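Local coordinates for FOG-3 protein (Caenorhabditis elegans, PDB 5TD6) that probably binds RNA as a multimer to specify sperm fate in the nematode germline, and is represented here by its BTG/Tob domain, at residues E7-V12 / A30-Y35; P94-V99 / G105-I110. The protein carries 2 engineered substitutions. All coordinates share one frame; numbering follows the deposited sequence.

Interaction 1. Residues E7-V12 / A30-Y35; sequences ELVNFV and AELGNY
Val9 presses a methyl group onto the backbone of Gly33 where two helices of the BTG/Tob domain, 2-13 and 22-41, pack in a largely antiparallel way. The segment axes run at 141° and approach to 9.5 Å, and the closest approach is at Val9 and Gly33. There CG2 of Val9 lies 3.7 Å from CA of Gly33 and nearly as close to its N; with no side chain on the glycine, the two CA atoms, Val9 CA and Gly33 CA, come within 6.2 Å. In Val9, CG1 is anti to the backbone N (chi1 170°), which leaves CG2 as the branch facing the other helix. The same methyl also touches CG of Leu32 at 4.2 Å, so one valine bridges backbone and side chain.

The far side of 30-35 faces solvent: the CA-CB bonds of Ala30 and Asn34 point away from 7-12, and both residues are exposed, where a small and a polar residue are well tolerated. At the subunit interface, Asn10 ND2 makes a weak hydrogen bond to OE2 of Glu7 in the second subunit. Within the buried part, Leu32 also meets Cys65 and Ser69 of helix 65-71, and Val12 meets Phe66, making apolar branched residues apt here. A second, lighter apolar contact, less intimate than the approach to Gly33, sets CB of Val12 4.3 Å from CD2 of Leu32.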
loop_
_atom_site.group_PDB
_atom_site.type_symbol
_atom_site.label_atom_id
_atom_site.label_comp_id
_atom_site.label_asym_id
_atom_site.label_seq_id
_atom_site.Cartn_x
_atom_site.Cartn_y
_atom_site.Cartn_z
ATOM N N GLU B 7 -3.195 3.798 -3.985
ATOM C CA GLU B 7 -2.239 2.736 -4.294
ATOM C C GLU B 7 -1.150 3.232 -5.264
ATOM O O GLU B 7 0.019 2.863 -5.123
ATOM C CB GLU B 7 -2.949 1.513 -4.872
ATOM C CG GLU B 7 -3.824 0.753 -3.843
ATOM C CD GLU B 7 -3.026 0.284 -2.659
ATOM O OE1 GLU B 7 -1.897 -0.201 -2.865
ATOM O OE2 GLU B 7 -3.516 0.409 -1.521
ATOM N N LEU B 8 -1.536 4.048 -6.242
ATOM C CA LEU B 8 -0.567 4.622 -7.194
ATOM C C LEU B 8 0.409 5.536 -6.456
ATOM O O LEU B 8 1.640 5.452 -6.636
ATOM C CB LEU B 8 -1.273 5.404 -8.304
ATOM C CG LEU B 8 -0.555 5.490 -9.668
ATOM C CD1 LEU B 8 -1.425 6.081 -10.779
ATOM C CD2 LEU B 8 0.724 6.242 -9.589
ATOM N N VAL B 9 -0.142 6.422 -5.634
ATOM C CA VAL B 9 0.693 7.370 -4.889
ATOM C C VAL B 9 1.662 6.638 -3.975
ATOM O O VAL B 9 2.838 7.006 -3.859
ATOM C CB VAL B 9 -0.157 8.330 -4.042
ATOM C CG1 VAL B 9 0.732 9.126 -3.098
ATOM C CG2 VAL B 9 -0.953 9.264 -4.952
ATOM N N ASN B 10 1.179 5.584 -3.339
ATOM C CA ASN B 10 2.031 4.872 -2.393
ATOM C C ASN B 10 3.101 4.070 -3.133
ATOM O O ASN B 10 4.235 3.957 -2.665
ATOM C CB ASN B 10 1.186 4.007 -1.463
ATOM C CG ASN B 10 0.494 4.842 -0.412
ATOM O OD1 ASN B 10 0.743 6.031 -0.339
ATOM N ND2 ASN B 10 -0.346 4.236 0.408
ATOM N N PHE B 11 2.755 3.553 -4.305
ATOM C CA PHE B 11 3.753 2.916 -5.165
ATOM C C PHE B 11 4.923 3.854 -5.474
ATOM O O PHE B 11 6.091 3.477 -5.353
ATOM C CB PHE B 11 3.115 2.451 -6.479
ATOM C CG PHE B 11 4.095 1.772 -7.417
ATOM C CD1 PHE B 11 4.405 0.430 -7.270
ATOM C CD2 PHE B 11 4.714 2.485 -8.431
ATOM C CE1 PHE B 11 5.281 -0.197 -8.123
ATOM C CE2 PHE B 11 5.603 1.855 -9.290
ATOM C CZ PHE B 11 5.893 0.520 -9.128
ATOM N N VAL B 12 4.603 5.073 -5.881
ATOM C CA VAL B 12 5.625 6.060 -6.197
ATOM C C VAL B 12 6.438 6.461 -4.956
ATOM O O VAL B 12 7.668 6.553 -5.011
ATOM C CB VAL B 12 4.998 7.320 -6.832
ATOM C CG1 VAL B 12 6.073 8.387 -7.094
ATOM C CG2 VAL B 12 4.280 6.953 -8.132
ATOM N N ALA B 30 0.307 13.822 -1.194
ATOM C CA ALA B 30 -1.000 14.466 -1.150
ATOM C C ALA B 30 -1.242 15.239 -2.442
ATOM O O ALA B 30 -2.305 15.136 -3.045
ATOM C CB ALA B 30 -1.105 15.380 0.049
ATOM N N GLU B 31 -0.235 15.987 -2.875
ATOM C CA GLU B 31 -0.321 16.757 -4.115
ATOM C C GLU B 31 -0.474 15.875 -5.351
ATOM O O GLU B 31 -1.264 16.173 -6.248
ATOM C CB GLU B 31 0.909 17.643 -4.273
ATOM C CG GLU B 31 0.870 18.859 -3.392
ATOM C CD GLU B 31 -0.307 19.759 -3.727
ATOM O OE1 GLU B 31 -0.474 20.112 -4.915
ATOM O OE2 GLU B 31 -1.074 20.096 -2.806
ATOM N N LEU B 32 0.292 14.792 -5.401
ATOM C CA LEU B 32 0.197 13.868 -6.518
ATOM C C LEU B 32 -1.196 13.245 -6.557
ATOM O O LEU B 32 -1.794 13.080 -7.625
ATOM C CB LEU B 32 1.269 12.787 -6.406
ATOM C CG LEU B 32 1.255 11.727 -7.496
ATOM C CD1 LEU B 32 1.535 12.376 -8.845
ATOM C CD2 LEU B 32 2.302 10.678 -7.179
ATOM N N GLY B 33 -1.708 12.918 -5.377
ATOM C CA GLY B 33 -3.006 12.306 -5.251
ATOM C C GLY B 33 -4.069 13.238 -5.800
ATOM O O GLY B 33 -4.945 12.825 -6.550
ATOM N N ASN B 34 -3.988 14.509 -5.433
ATOM C CA ASN B 34 -4.950 15.480 -5.935
ATOM C C ASN B 34 -4.885 15.622 -7.456
ATOM O O ASN B 34 -5.923 15.584 -8.112
ATOM C CB ASN B 34 -4.744 16.836 -5.259
ATOM C CG ASN B 34 -5.026 16.786 -3.769
ATOM O OD1 ASN B 34 -5.696 15.867 -3.286
ATOM N ND2 ASN B 34 -4.513 17.768 -3.028
ATOM N N TYR B 35 -3.680 15.770 -8.015
ATOM C CA TYR B 35 -3.532 15.843 -9.469
ATOM C C TYR B 35 -4.160 14.636 -10.138
ATOM O O TYR B 35 -4.825 14.754 -11.165
ATOM C CB TYR B 35 -2.063 15.928 -9.910
ATOM C CG TYR B 35 -1.875 15.638 -11.402
ATOM C CD1 TYR B 35 -1.972 16.657 -12.350
ATOM C CD2 TYR B 35 -1.610 14.344 -11.863
ATOM C CE1 TYR B 35 -1.812 16.403 -13.705
ATOM C CE2 TYR B 35 -1.459 14.077 -13.222
ATOM C CZ TYR B 35 -1.554 15.114 -14.137
ATOM O OH TYR B 35 -1.393 14.854 -15.482
#

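Interaction 2. Residues P94-V99 / G105-I110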
loop_
_atom_site.group_PDB
_atom_site.type_symbol
_atom_site.label_atom_id
_atom_site.label_comp_id
_atom_site.label_asym_id
_atom_site.label_seq_id
_atom_site.Cartn_x
_atom_site.Cartn_y
_atom_site.Cartn_z
ATOM N N PRO B 94 -10.279 1.467 -12.774
ATOM C CA PRO B 94 -11.157 0.898 -11.742
ATOM C C PRO B 94 -10.762 -0.552 -11.422
ATOM O O PRO B 94 -10.700 -1.389 -12.315
ATOM C CB PRO B 94 -12.545 0.985 -12.376
ATOM C CG PRO B 94 -12.455 2.194 -13.287
ATOM C CD PRO B 94 -11.044 2.170 -13.830
ATOM N N GLY B 95 -10.434 -0.816 -10.163
ATOM C CA GLY B 95 -10.105 -2.166 -9.736
ATOM C C GLY B 95 -8.685 -2.614 -10.033
ATOM O O GLY B 95 -8.306 -3.728 -9.675
ATOM N N HIS B 96 -7.880 -1.756 -10.662
ATOM C CA HIS B 96 -6.636 -2.253 -11.256
ATOM C C HIS B 96 -5.575 -1.190 -11.484
ATOM O O HIS B 96 -5.697 -0.341 -12.370
ATOM C CB HIS B 96 -6.929 -2.939 -12.588
ATOM C CG HIS B 96 -5.814 -3.811 -13.074
ATOM N ND1 HIS B 96 -5.675 -4.176 -14.395
ATOM C CD2 HIS B 96 -4.778 -4.381 -12.415
ATOM C CE1 HIS B 96 -4.617 -4.958 -14.526
ATOM N NE2 HIS B 96 -4.051 -5.092 -13.340
ATOM N N VAL B 97 -4.536 -1.252 -10.667
ATOM C CA VAL B 97 -3.387 -0.376 -10.807
ATOM C C VAL B 97 -2.213 -1.282 -11.136
ATOM O O VAL B 97 -2.052 -2.361 -10.537
ATOM C CB VAL B 97 -3.123 0.423 -9.521
ATOM C CG1 VAL B 97 -1.970 1.421 -9.720
ATOM C CG2 VAL B 97 -4.381 1.145 -9.100
ATOM N N PHE B 98 -1.407 -0.872 -12.101
ATOM C CA PHE B 98 -0.357 -1.763 -12.565
ATOM C C PHE B 98 0.696 -1.028 -13.373
ATOM O O PHE B 98 0.477 0.093 -13.809
ATOM C CB PHE B 98 -0.949 -2.901 -13.393
ATOM C CG PHE B 98 -1.699 -2.448 -14.637
ATOM C CD1 PHE B 98 -3.043 -2.114 -14.577
ATOM C CD2 PHE B 98 -1.061 -2.412 -15.874
ATOM C CE1 PHE B 98 -3.730 -1.721 -15.724
ATOM C CE2 PHE B 98 -1.745 -2.026 -17.027
ATOM C CZ PHE B 98 -3.070 -1.683 -16.957
ATOM N N VAL B 99 1.838 -1.683 -13.544
ATOM C CA VAL B 99 2.926 -1.206 -14.398
ATOM C C VAL B 99 2.887 -1.962 -15.720
ATOM O O VAL B 99 2.660 -3.172 -15.736
ATOM C CB VAL B 99 4.303 -1.424 -13.729
ATOM C CG1 VAL B 99 5.454 -1.135 -14.702
ATOM C CG2 VAL B 99 4.418 -0.575 -12.469
ATOM N N GLY B 105 3.162 -5.526 -23.551
ATOM C CA GLY B 105 3.933 -6.087 -22.456
ATOM C C GLY B 105 3.155 -6.590 -21.257
ATOM O O GLY B 105 1.949 -6.385 -21.124
ATOM N N ILE B 106 3.869 -7.266 -20.371
ATOM C CA ILE B 106 3.270 -7.807 -19.167
ATOM C C ILE B 106 2.852 -6.682 -18.232
ATOM O O ILE B 106 3.570 -5.700 -18.071
ATOM C CB ILE B 106 4.246 -8.733 -18.437
ATOM C CG1 ILE B 106 5.065 -9.543 -19.446
ATOM C CG2 ILE B 106 3.504 -9.625 -17.445
ATOM C CD1 ILE B 106 4.238 -10.445 -20.356
ATOM N N GLU B 107 1.675 -6.827 -17.639
ATOM C CA GLU B 107 1.237 -5.941 -16.572
ATOM C C GLU B 107 1.681 -6.488 -15.214
ATOM O O GLU B 107 1.186 -7.525 -14.775
ATOM C CB GLU B 107 -0.289 -5.791 -16.570
ATOM C CG GLU B 107 -0.930 -5.406 -17.889
ATOM C CD GLU B 107 -2.448 -5.535 -17.831
ATOM O OE1 GLU B 107 -2.954 -6.189 -16.895
ATOM O OE2 GLU B 107 -3.140 -4.985 -18.708
ATOM N N THR B 108 2.587 -5.799 -14.530
ATOM C CA THR B 108 2.911 -6.187 -13.163
ATOM C C THR B 108 1.934 -5.486 -12.229
ATOM O O THR B 108 1.811 -4.256 -12.257
ATOM C CB THR B 108 4.347 -5.824 -12.808
ATOM O OG1 THR B 108 5.203 -6.285 -13.857
ATOM C CG2 THR B 108 4.760 -6.460 -11.467
ATOM N N PRO B 109 1.201 -6.261 -11.427
ATOM C CA PRO B 109 0.139 -5.624 -10.650
ATOM C C PRO B 109 0.678 -4.842 -9.482
ATOM O O PRO B 109 1.616 -5.272 -8.814
ATOM C CB PRO B 109 -0.719 -6.813 -10.165
ATOM C CG PRO B 109 0.209 -7.986 -10.203
ATOM C CD PRO B 109 1.176 -7.734 -11.329
ATOM N N ILE B 110 0.095 -3.668 -9.268
ATOM C CA ILE B 110 0.357 -2.872 -8.087
ATOM C C ILE B 110 -0.801 -3.095 -7.087
ATOM O O ILE B 110 -0.587 -3.308 -5.893
ATOM C CB ILE B 110 0.471 -1.374 -8.411
ATOM C CG1 ILE B 110 1.706 -1.107 -9.288
ATOM C CG2 ILE B 110 0.500 -0.584 -7.093
ATOM C CD1 ILE B 110 1.737 0.322 -9.909
HETATM O O HOH W 1 -1.828 -6.641 -13.321
#
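Val99 and Thr108 pair across the antiparallel beta hairpin of strands 96-100 and 107-109, part of the BTG/Tob sheet. Backbone bonds come first: Val99 N donates to Thr108 O at 2.9 Å, nearly straight at 168°, and Thr108 N returns a bond to Val99 O. Phe98 faces Pro109 as a non-hydrogen-bonded pair, a place where proline's missing N-H costs no bond between these strands. Where the chain turns its corner, Ile110 N reaches Val97 O at 2.8 Å, tilted 31° from the carbonyl plane.

Apolar contacts gather on Ile110, whose CD1 touches both Val97 CG1 at 3.9 Å and Val99 CG2; the branched side chains of Val97 and Ile110 suit their buried positions.

The polar group is Glu107. Its carboxylate stacks over one face of the Phe98 ring, planes 29° apart, with the carbon CD 3.7 Å above the ring plane toward the rim, while OE2 forms a salt bridge to Arg100. Replacing Glu107 by alanine would probably leave Arg100 without this charge partner and strip the carboxylate's cover from Phe98. At the edge of the His96 ring and in its plane, Glu107 OE1 lies 3.1 Å from His96 CE1.

In the fold
From the N terminus the chain runs through helix 2-13, and interaction 1 closes the first loop when helix 22-41 comes back against it. Further helices and strand 89-93 follow before interaction 2 closes a short hairpin loop joining strand 96-100 to 107-109. The contacts are thus in series, neither nested nor crossed. Helix 2-13 ties them together: Phe11 packs with its ring on Ile110 and Val99, and Leu8 reaches Val97, so the helix lies between its partner helix and the sheet. Residues of segment 7-12 and Pro109 also reach the second subunit, where Glu7 packs on Arg14 and Pro109 on Phe17 of that chain.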